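Local coordinates for hypothetical protein PA0115 (Pseudomonas aeruginosa, PDB 1XEB) that probably works as an acyl-CoA-dependent N-acyltransferase of the GNAT superfamily, transferring an acetyl group to an amine of a substrate not yet established, at residues Glu39-Asp44 and Ile78-Ser83; Ala62-Leu67 and His94-Arg99; Ala132-Tyr137 and Pro143-Arg148. All coordinates share one frame; numbering follows the deposited sequence.

Contact 1 (Glu39-Asp44 and Ile78-Ser83)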
loop_
_atom_site.group_PDB
_atom_site.type_symbol
_atom_site.label_atom_id
_atom_site.label_comp_id
_atom_site.label_asym_id
_atom_site.label_seq_id
_atom_site.Cartn_x
_atom_site.Cartn_y
_atom_site.Cartn_z
ATOM N N GLU A 39 3.290 -12.387 5.635
ATOM C CA GLU A 39 2.596 -11.113 5.618
ATOM C C GLU A 39 3.127 -10.141 6.667
ATOM O O GLU A 39 3.239 -8.945 6.403
ATOM C CB GLU A 39 1.102 -11.361 5.846
ATOM C CG GLU A 39 0.208 -10.131 5.766
ATOM C CD GLU A 39 0.276 -9.451 4.416
ATOM O OE1 GLU A 39 0.020 -10.138 3.407
ATOM O OE2 GLU A 39 0.581 -8.237 4.367
ATOM N N VAL A 40 3.431 -10.641 7.861
ATOM C CA VAL A 40 3.934 -9.799 8.950
ATOM C C VAL A 40 5.434 -9.713 8.731
ATOM O O VAL A 40 6.216 -10.378 9.409
ATOM C CB VAL A 40 3.639 -10.459 10.303
ATOM C CG1 VAL A 40 3.934 -9.498 11.438
ATOM C CG2 VAL A 40 2.201 -10.937 10.323
ATOM N N ASP A 41 5.820 -8.869 7.781
ATOM C CA ASP A 41 7.207 -8.740 7.364
ATOM C C ASP A 41 8.175 -7.849 8.127
ATOM O O ASP A 41 9.270 -7.596 7.638
ATOM C CB ASP A 41 7.251 -8.368 5.868
ATOM C CG ASP A 41 6.788 -6.934 5.587
ATOM O OD1 ASP A 41 6.956 -6.476 4.436
ATOM O OD2 ASP A 41 6.265 -6.258 6.493
ATOM N N GLY A 42 7.798 -7.363 9.302
ATOM C CA GLY A 42 8.717 -6.522 10.059
ATOM C C GLY A 42 8.901 -5.065 9.640
ATOM O O GLY A 42 9.637 -4.324 10.298
ATOM N N LEU A 43 8.255 -4.620 8.566
ATOM C CA LEU A 43 8.425 -3.224 8.148
ATOM C C LEU A 43 7.276 -2.348 8.629
ATOM O O LEU A 43 7.227 -1.140 8.333
ATOM C CB LEU A 43 8.527 -3.134 6.629
ATOM C CG LEU A 43 9.644 -3.974 6.023
ATOM C CD1 LEU A 43 9.514 -3.969 4.512
ATOM C CD2 LEU A 43 11.005 -3.426 6.465
ATOM N N ASP A 44 6.372 -2.952 9.394
ATOM C CA ASP A 44 5.198 -2.255 9.893
ATOM C C ASP A 44 5.394 -1.335 11.077
ATOM O O ASP A 44 4.754 -0.291 11.142
ATOM C CB ASP A 44 4.096 -3.254 10.225
ATOM C CG ASP A 44 3.499 -3.894 8.990
ATOM O OD1 ASP A 44 3.649 -5.121 8.806
ATOM O OD2 ASP A 44 2.871 -3.168 8.194
ATOM N N ILE A 78 5.388 2.626 -1.477
ATOM C CA ILE A 78 3.958 2.359 -1.315
ATOM C C ILE A 78 3.770 0.859 -1.536
ATOM O O ILE A 78 4.263 0.320 -2.510
ATOM C CB ILE A 78 3.147 3.151 -2.363
ATOM C CG1 ILE A 78 2.923 4.568 -1.878
ATOM C CG2 ILE A 78 1.831 2.474 -2.652
ATOM C CD1 ILE A 78 2.348 5.456 -2.950
ATOM N N GLY A 79 3.063 0.187 -0.637
ATOM C CA GLY A 79 2.860 -1.239 -0.789
ATOM C C GLY A 79 1.650 -1.726 -0.018
ATOM O O GLY A 79 0.939 -0.929 0.600
ATOM N N ARG A 80 1.430 -3.040 -0.045
ATOM C CA ARG A 80 0.303 -3.670 0.629
ATOM C C ARG A 80 -1.020 -2.964 0.295
ATOM O O ARG A 80 -1.878 -2.766 1.164
ATOM C CB ARG A 80 0.549 -3.676 2.134
ATOM C CG ARG A 80 1.702 -4.567 2.566
ATOM C CD ARG A 80 1.365 -6.015 2.295
ATOM N NE ARG A 80 2.210 -6.969 3.020
ATOM C CZ ARG A 80 3.446 -7.305 2.681
ATOM N NH1 ARG A 80 4.116 -8.190 3.413
ATOM N NH2 ARG A 80 4.014 -6.763 1.614
ATOM N N VAL A 81 -1.164 -2.574 -0.971
ATOM C CA VAL A 81 -2.365 -1.891 -1.442
ATOM C C VAL A 81 -3.473 -2.932 -1.506
ATOM O O VAL A 81 -3.369 -3.924 -2.234
ATOM C CB VAL A 81 -2.141 -1.251 -2.838
ATOM C CG1 VAL A 81 -3.459 -0.704 -3.377
ATOM C CG2 VAL A 81 -1.119 -0.120 -2.731
ATOM N N VAL A 82 -4.531 -2.707 -0.731
ATOM C CA VAL A 82 -5.617 -3.675 -0.659
ATOM C C VAL A 82 -6.978 -3.041 -0.386
ATOM O O VAL A 82 -7.089 -1.980 0.227
ATOM C CB VAL A 82 -5.314 -4.731 0.459
ATOM C CG1 VAL A 82 -5.342 -4.068 1.834
ATOM C CG2 VAL A 82 -6.311 -5.862 0.419
ATOM N N SER A 83 -8.019 -3.710 -0.845
ATOM C CA SER A 83 -9.364 -3.229 -0.627
ATOM C C SER A 83 -10.181 -4.484 -0.397
ATOM O O SER A 83 -9.965 -5.488 -1.066
ATOM C CB SER A 83 -9.867 -2.472 -1.862
ATOM O OG SER A 83 -10.161 -3.370 -2.919
#
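R80 reaches out from strand 76-83 to meet E39 and D41 of the loop 39-44. Its CB heads for the loop. CG stands beside the backbone N (chi1 -67°) and the chain bends again at chi2, which carries CD to within 3.1 Å of E39 OE2. The next atom, R80 NE, makes a salt bridge and hydrogen bond to E39 OE2, refined at a very short 2.5 Å with an N-H...O angle of 143°. OE2 sits at the guanidinium edge, yet the E39 carboxylate is turned 83° from the guanidinium plane. At the tip, R80 NH1 donates to the backbone E39 O (3.2 Å), a carbonyl that lies close to the guanidinium plane. D41 OD1 adds charge alone: at 3.5 Å from R80 NH1 it is well out of that plane, and no N-H is directed at it. Backbone and carboxylate of E39 thus hold R80 NE and NH1. E39 OE2 is shared with R25, E39 OE1 pairs with Y37 OH, and D41 OD2 bridges to R65, so acids and arginines interleave in one network that probably offsets the close approach of R80 to R25. R80 has left-handed backbone angles at the probable beta bulge of this GNAT strand; the network lies on the sheet face flanked by helix 15-32, whose F29 touches R80, and R65 of strand 59-67 lies alongside.

Contact 2 (Ala62-Leu67 and His94-Arg99)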
loop_
_atom_site.group_PDB
_atom_site.type_symbol
_atom_site.label_atom_id
_atom_site.label_comp_id
_atom_site.label_asym_id
_atom_site.label_seq_id
_atom_site.Cartn_x
_atom_site.Cartn_y
_atom_site.Cartn_z
ATOM N N ALA A 62 -10.336 -0.574 3.158
ATOM C CA ALA A 62 -9.211 -0.321 2.275
ATOM C C ALA A 62 -8.013 0.074 3.101
ATOM O O ALA A 62 -8.152 0.737 4.143
ATOM C CB ALA A 62 -9.543 0.787 1.276
ATOM N N TYR A 63 -6.839 -0.318 2.610
ATOM C CA TYR A 63 -5.589 -0.040 3.285
ATOM C C TYR A 63 -4.404 0.012 2.336
ATOM O O TYR A 63 -4.423 -0.571 1.255
ATOM C CB TYR A 63 -5.334 -1.140 4.316
ATOM C CG TYR A 63 -3.948 -1.134 4.916
ATOM C CD1 TYR A 63 -3.674 -0.415 6.076
ATOM C CD2 TYR A 63 -2.909 -1.824 4.308
ATOM C CE1 TYR A 63 -2.391 -0.387 6.617
ATOM C CE2 TYR A 63 -1.624 -1.796 4.833
ATOM C CZ TYR A 63 -1.368 -1.080 5.991
ATOM O OH TYR A 63 -0.098 -1.076 6.535
ATOM N N LEU A 64 -3.387 0.753 2.745
ATOM C CA LEU A 64 -2.131 0.809 2.023
ATOM C C LEU A 64 -1.069 1.304 3.012
ATOM O O LEU A 64 -1.352 2.069 3.947
ATOM C CB LEU A 64 -2.203 1.683 0.757
ATOM C CG LEU A 64 -2.075 3.203 0.737
ATOM C CD1 LEU A 64 -0.700 3.655 1.243
ATOM C CD2 LEU A 64 -2.288 3.661 -0.699
ATOM N N ARG A 65 0.149 0.825 2.810
ATOM C CA ARG A 65 1.263 1.166 3.670
ATOM C C ARG A 65 2.302 2.049 2.977
ATOM O O ARG A 65 2.610 1.873 1.791
ATOM C CB ARG A 65 1.928 -0.123 4.158
ATOM C CG ARG A 65 3.138 0.095 5.039
ATOM C CD ARG A 65 3.715 -1.227 5.506
ATOM N NE ARG A 65 4.294 -2.006 4.412
ATOM C CZ ARG A 65 4.886 -3.186 4.580
ATOM N NH1 ARG A 65 4.969 -3.718 5.799
ATOM N NH2 ARG A 65 5.397 -3.833 3.534
ATOM N N LEU A 66 2.835 2.994 3.744
ATOM C CA LEU A 66 3.860 3.900 3.272
ATOM C C LEU A 66 5.162 3.697 4.073
ATOM O O LEU A 66 5.189 3.887 5.290
ATOM C CB LEU A 66 3.365 5.349 3.409
ATOM C CG LEU A 66 2.167 5.655 2.505
ATOM C CD1 LEU A 66 1.211 6.629 3.165
ATOM C CD2 LEU A 66 2.664 6.202 1.206
ATOM N N LEU A 67 6.237 3.300 3.394
ATOM C CA LEU A 67 7.532 3.123 4.058
ATOM C C LEU A 67 8.348 4.415 3.869
ATOM O O LEU A 67 8.402 4.952 2.756
ATOM C CB LEU A 67 8.273 1.930 3.451
ATOM C CG LEU A 67 7.759 0.511 3.738
ATOM C CD1 LEU A 67 6.271 0.458 3.561
ATOM C CD2 LEU A 67 8.433 -0.492 2.806
ATOM N N HIS A 94 -8.597 4.139 -6.754
ATOM C CA HIS A 94 -8.262 5.520 -7.088
ATOM C C HIS A 94 -8.223 6.421 -5.841
ATOM O O HIS A 94 -7.413 7.358 -5.756
ATOM C CB HIS A 94 -9.255 6.080 -8.118
ATOM C CG HIS A 94 -9.085 5.512 -9.497
ATOM N ND1 HIS A 94 -7.902 5.601 -10.202
ATOM C CD2 HIS A 94 -9.948 4.846 -10.299
ATOM C CE1 HIS A 94 -8.043 5.011 -11.375
ATOM N NE2 HIS A 94 -9.276 4.544 -11.459
ATOM N N GLN A 95 -9.088 6.145 -4.869
ATOM C CA GLN A 95 -9.105 6.948 -3.644
ATOM C C GLN A 95 -7.849 6.684 -2.805
ATOM O O GLN A 95 -7.306 7.596 -2.164
ATOM C CB GLN A 95 -10.365 6.645 -2.837
ATOM C CG GLN A 95 -11.649 6.918 -3.610
ATOM C CD GLN A 95 -12.905 6.578 -2.813
ATOM O OE1 GLN A 95 -13.207 7.210 -1.789
ATOM N NE2 GLN A 95 -13.643 5.573 -3.278
ATOM N N LEU A 96 -7.383 5.436 -2.829
ATOM C CA LEU A 96 -6.189 5.049 -2.093
ATOM C C LEU A 96 -4.985 5.754 -2.705
ATOM O O LEU A 96 -4.265 6.491 -2.027
ATOM C CB LEU A 96 -5.992 3.534 -2.167
ATOM C CG LEU A 96 -6.887 2.670 -1.279
ATOM C CD1 LEU A 96 -7.030 1.290 -1.886
ATOM C CD2 LEU A 96 -6.303 2.601 0.126
HETATM N N MSE A 97 -4.786 5.538 -3.996
HETATM C CA MSE A 97 -3.674 6.147 -4.699
HETATM C C MSE A 97 -3.659 7.665 -4.544
HETATM O O MSE A 97 -2.589 8.261 -4.374
HETATM C CB MSE A 97 -3.740 5.787 -6.177
HETATM C CG MSE A 97 -2.368 5.678 -6.838
HETATM SE SE MSE A 97 -1.243 4.333 -5.986
HETATM C CE MSE A 97 -2.603 3.169 -5.266
ATOM N N GLU A 98 -4.835 8.293 -4.595
ATOM C CA GLU A 98 -4.904 9.735 -4.459
ATOM C C GLU A 98 -4.443 10.179 -3.079
ATOM O O GLU A 98 -3.649 11.107 -2.956
ATOM C CB GLU A 98 -6.324 10.265 -4.700
ATOM C CG GLU A 98 -6.401 11.797 -4.589
ATOM C CD GLU A 98 -7.793 12.330 -4.281
ATOM O OE1 GLU A 98 -7.883 13.375 -3.595
ATOM O OE2 GLU A 98 -8.795 11.727 -4.722
ATOM N N ARG A 99 -4.947 9.531 -2.035
ATOM C CA ARG A 99 -4.558 9.916 -0.681
ATOM C C ARG A 99 -3.130 9.525 -0.361
ATOM O O ARG A 99 -2.461 10.202 0.412
ATOM C CB ARG A 99 -5.510 9.309 0.348
ATOM C CG ARG A 99 -6.834 10.025 0.414
ATOM C CD ARG A 99 -7.930 9.143 1.005
ATOM N NE ARG A 99 -9.265 9.711 0.824
ATOM C CZ ARG A 99 -9.767 10.708 1.552
ATOM N NH1 ARG A 99 -9.043 11.261 2.525
ATOM N NH2 ARG A 99 -11.008 11.142 1.318
#
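L96 of helix 92-108 settles on A62, Y63 and L64 of strand 59-67. Side-chain packing is apolar: the forked end of L96 straddles the small A62, whose CB is 3.9 Å from L96 CD2 and 4.1 Å from L96 CD1, while L64 CD2 comes 4.0 Å from L96 CB. Methyls also rest on backbone. L96 CD2 lies 3.9 Å from both Y63 N and Y63 O, and L64 CD2 reaches L96 O at 3.7 Å, so L96 packs on the main chain of Y63 and L64 on that of L96. The L64 CG lies between its backbone N and carbonyl carbon (chi1 82°), sending CD2 to the helix. Polar ends play no part here: the Y63 ring leaves on the far side of the strand, where its OH bonds to H51. The segment axes approach to 9.1 Å and run 33° apart, in broadly the same direction. A62 and L64 both aim at the helix, and A62 also meets L92, L64 also A100. Strand 59-67 is hydrogen-bonded between strands 50-56 and 76-83; helix 92-108, the GNAT beta-alpha-beta crossover between parallel strands 76-83 and 113-118, covers the sheet face carrying A62 and L64, while R65 points to the other face, toward D41.

Contact 3 (Ala132-Tyr137 and Pro143-Arg148)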
loop_
_atom_site.group_PDB
_atom_site.type_symbol
_atom_site.label_atom_id
_atom_site.label_comp_id
_atom_site.label_asym_id
_atom_site.label_seq_id
_atom_site.Cartn_x
_atom_site.Cartn_y
_atom_site.Cartn_z
ATOM N N ALA A 132 8.320 2.554 -15.485
ATOM C CA ALA A 132 9.061 1.327 -15.184
ATOM C C ALA A 132 10.531 1.575 -14.836
ATOM O O ALA A 132 11.209 2.352 -15.515
ATOM C CB ALA A 132 8.967 0.369 -16.366
ATOM N N VAL A 133 11.025 0.927 -13.781
ATOM C CA VAL A 133 12.437 1.094 -13.400
ATOM C C VAL A 133 13.209 -0.207 -13.207
ATOM O O VAL A 133 14.380 -0.183 -12.863
ATOM C CB VAL A 133 12.600 1.947 -12.113
ATOM C CG1 VAL A 133 12.484 3.437 -12.457
ATOM C CG2 VAL A 133 11.547 1.532 -11.079
ATOM N N THR A 134 12.555 -1.341 -13.412
ATOM C CA THR A 134 13.225 -2.627 -13.274
ATOM C C THR A 134 12.730 -3.536 -14.383
ATOM O O THR A 134 11.798 -3.193 -15.100
ATOM C CB THR A 134 12.918 -3.321 -11.913
ATOM O OG1 THR A 134 11.528 -3.668 -11.847
ATOM C CG2 THR A 134 13.270 -2.406 -10.756
ATOM N N GLU A 135 13.374 -4.686 -14.540
ATOM C CA GLU A 135 12.942 -5.649 -15.541
ATOM C C GLU A 135 11.858 -6.408 -14.770
ATOM O O GLU A 135 11.759 -6.247 -13.547
ATOM C CB GLU A 135 14.102 -6.572 -15.910
ATOM C CG GLU A 135 14.048 -7.146 -17.332
ATOM C CD GLU A 135 14.234 -6.092 -18.430
ATOM O OE1 GLU A 135 13.261 -5.374 -18.751
ATOM O OE2 GLU A 135 15.360 -5.980 -18.973
ATOM N N VAL A 136 11.033 -7.207 -15.444
ATOM C CA VAL A 136 9.993 -7.922 -14.708
ATOM C C VAL A 136 10.608 -9.035 -13.862
ATOM O O VAL A 136 11.569 -9.681 -14.272
ATOM C CB VAL A 136 8.868 -8.481 -15.656
ATOM C CG1 VAL A 136 9.460 -9.005 -16.958
ATOM C CG2 VAL A 136 8.098 -9.595 -14.952
ATOM N N TYR A 137 10.075 -9.213 -12.658
ATOM C CA TYR A 137 10.547 -10.236 -11.730
ATOM C C TYR A 137 9.353 -10.955 -11.118
ATOM O O TYR A 137 8.220 -10.509 -11.259
ATOM C CB TYR A 137 11.408 -9.601 -10.633
ATOM C CG TYR A 137 10.759 -8.444 -9.897
ATOM C CD1 TYR A 137 9.911 -8.660 -8.805
ATOM C CD2 TYR A 137 11.006 -7.124 -10.285
ATOM C CE1 TYR A 137 9.332 -7.580 -8.118
ATOM C CE2 TYR A 137 10.435 -6.050 -9.611
ATOM C CZ TYR A 137 9.603 -6.285 -8.533
ATOM O OH TYR A 137 9.043 -5.219 -7.878
ATOM N N PRO A 143 4.121 -12.102 -12.204
ATOM C CA PRO A 143 5.040 -11.069 -12.693
ATOM C C PRO A 143 4.753 -9.661 -12.180
ATOM O O PRO A 143 3.625 -9.178 -12.237
ATOM C CB PRO A 143 4.937 -11.195 -14.214
ATOM C CG PRO A 143 3.605 -11.849 -14.434
ATOM C CD PRO A 143 3.507 -12.843 -13.318
ATOM N N HIS A 144 5.803 -9.024 -11.667
ATOM C CA HIS A 144 5.749 -7.677 -11.115
ATOM C C HIS A 144 6.826 -6.843 -11.777
ATOM O O HIS A 144 7.708 -7.368 -12.441
ATOM C CB HIS A 144 6.016 -7.692 -9.610
ATOM C CG HIS A 144 4.826 -8.055 -8.786
ATOM N ND1 HIS A 144 4.194 -9.274 -8.889
ATOM C CD2 HIS A 144 4.163 -7.365 -7.824
ATOM C CE1 HIS A 144 3.196 -9.322 -8.023
ATOM N NE2 HIS A 144 3.157 -8.175 -7.364
ATOM N N ILE A 145 6.765 -5.541 -11.563
ATOM C CA ILE A 145 7.723 -4.641 -12.155
ATOM C C ILE A 145 7.771 -3.404 -11.272
ATOM O O ILE A 145 6.747 -2.867 -10.892
ATOM C CB ILE A 145 7.283 -4.296 -13.610
ATOM C CG1 ILE A 145 8.307 -3.401 -14.289
ATOM C CG2 ILE A 145 5.918 -3.621 -13.602
ATOM C CD1 ILE A 145 8.056 -3.283 -15.789
ATOM N N GLY A 146 8.970 -2.973 -10.918
ATOM C CA GLY A 146 9.088 -1.807 -10.074
ATOM C C GLY A 146 8.924 -0.536 -10.871
ATOM O O GLY A 146 9.513 -0.376 -11.938
HETATM N N MSE A 147 8.134 0.383 -10.330
HETATM C CA MSE A 147 7.869 1.650 -10.982
HETATM C C MSE A 147 8.044 2.782 -9.994
HETATM O O MSE A 147 7.741 2.627 -8.806
HETATM C CB MSE A 147 6.430 1.663 -11.516
HETATM C CG MSE A 147 6.074 0.441 -12.351
HETATM SE SE MSE A 147 4.272 0.485 -13.093
HETATM C CE MSE A 147 4.620 1.753 -14.520
ATOM N N ARG A 148 8.545 3.918 -10.471
ATOM C CA ARG A 148 8.702 5.072 -9.599
ATOM C C ARG A 148 8.089 6.296 -10.250
ATOM O O ARG A 148 8.061 6.421 -11.472
ATOM C CB ARG A 148 10.174 5.339 -9.262
ATOM C CG ARG A 148 11.004 5.813 -10.421
ATOM C CD ARG A 148 11.543 7.201 -10.167
ATOM N NE ARG A 148 12.373 7.262 -8.975
ATOM C CZ ARG A 148 13.116 8.313 -8.637
ATOM N NH1 ARG A 148 13.840 8.291 -7.521
ATOM N NH2 ARG A 148 13.145 9.382 -9.426
#
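A132 and M147 pair across an antiparallel, non-hydrogen-bonded site in the C-terminal strands of the GNAT fold, where the edge of the sheet is interrupted: the chain leaves regular pairing with strand 142-149 after V133 and rejoins it at Y137, two residues out of step. A132 CB touches I145 CD1 at 3.8 Å, and the terminal CE of selenomethionine M147 comes up against A132 N. V133 N then donates to G146 O at 2.7 Å, the last regular backbone bond before the detour, and the V133 and R148 side chains cross at about a right angle, with V133 CG1 3.5 Å from R148 CG.

T134 replaces main chain by side chain. Its hydroxyl lies between its own backbone N and carbonyl carbon (chi1 66°), which brings T134 OG1 within 2.8 Å of G146 N, where it accepts a hydrogen bond. The same OG1 donates to E135 O, above that carbonyl's plane, so the hydroxyl has a partner in each role. E135 itself points away from the strand. V136 comes back alongside P143, CG2 against P143 CB at 3.6 Å with both side chains pointing the same way, and its CA makes a CH...O contact to H144 O.

Regular pairing resumes at Y137, which exchanges two hydrogen bonds with H144: Y137 N to H144 O, 3.0 Å, and H144 N to Y137 O, 2.9 Å, the latter nearly straight on to the carbonyl. H144 O, offset toward the rim, and I145 N lie over one face of the Y137 ring, T134 OG1 lies at its edge, and Y137 OH bonds to S116 OG of strand 113-118. The imidazole of H144 turns away to I142 O, leaving H144 CB to touch Y137 CE1 at 3.6 Å.

Overall arrangement
All three contacts build on one mixed sheet. Contacts 1 and 2 interlock, their centres 11 Å apart: strands 59-67 and 76-83 are neighbours, probably hydrogen-bonded V82 O to Y63 N and G79 O to R65 N, each 2.9 Å. Between these bonds R80 and V81 stand opposite L64 alone, consistent with a beta bulge, a feature of this strand in GNAT enzymes. Contact 3 stands apart, its centre 18 Å from that of contact 1 and 19 Å from that of contact 2, across strand 113-118. In GNAT relatives acetyl-CoA enters the cleft where strands equivalent to 76-83 and 113-118 splay; contacts 1 and 3 probably lie to either side of it.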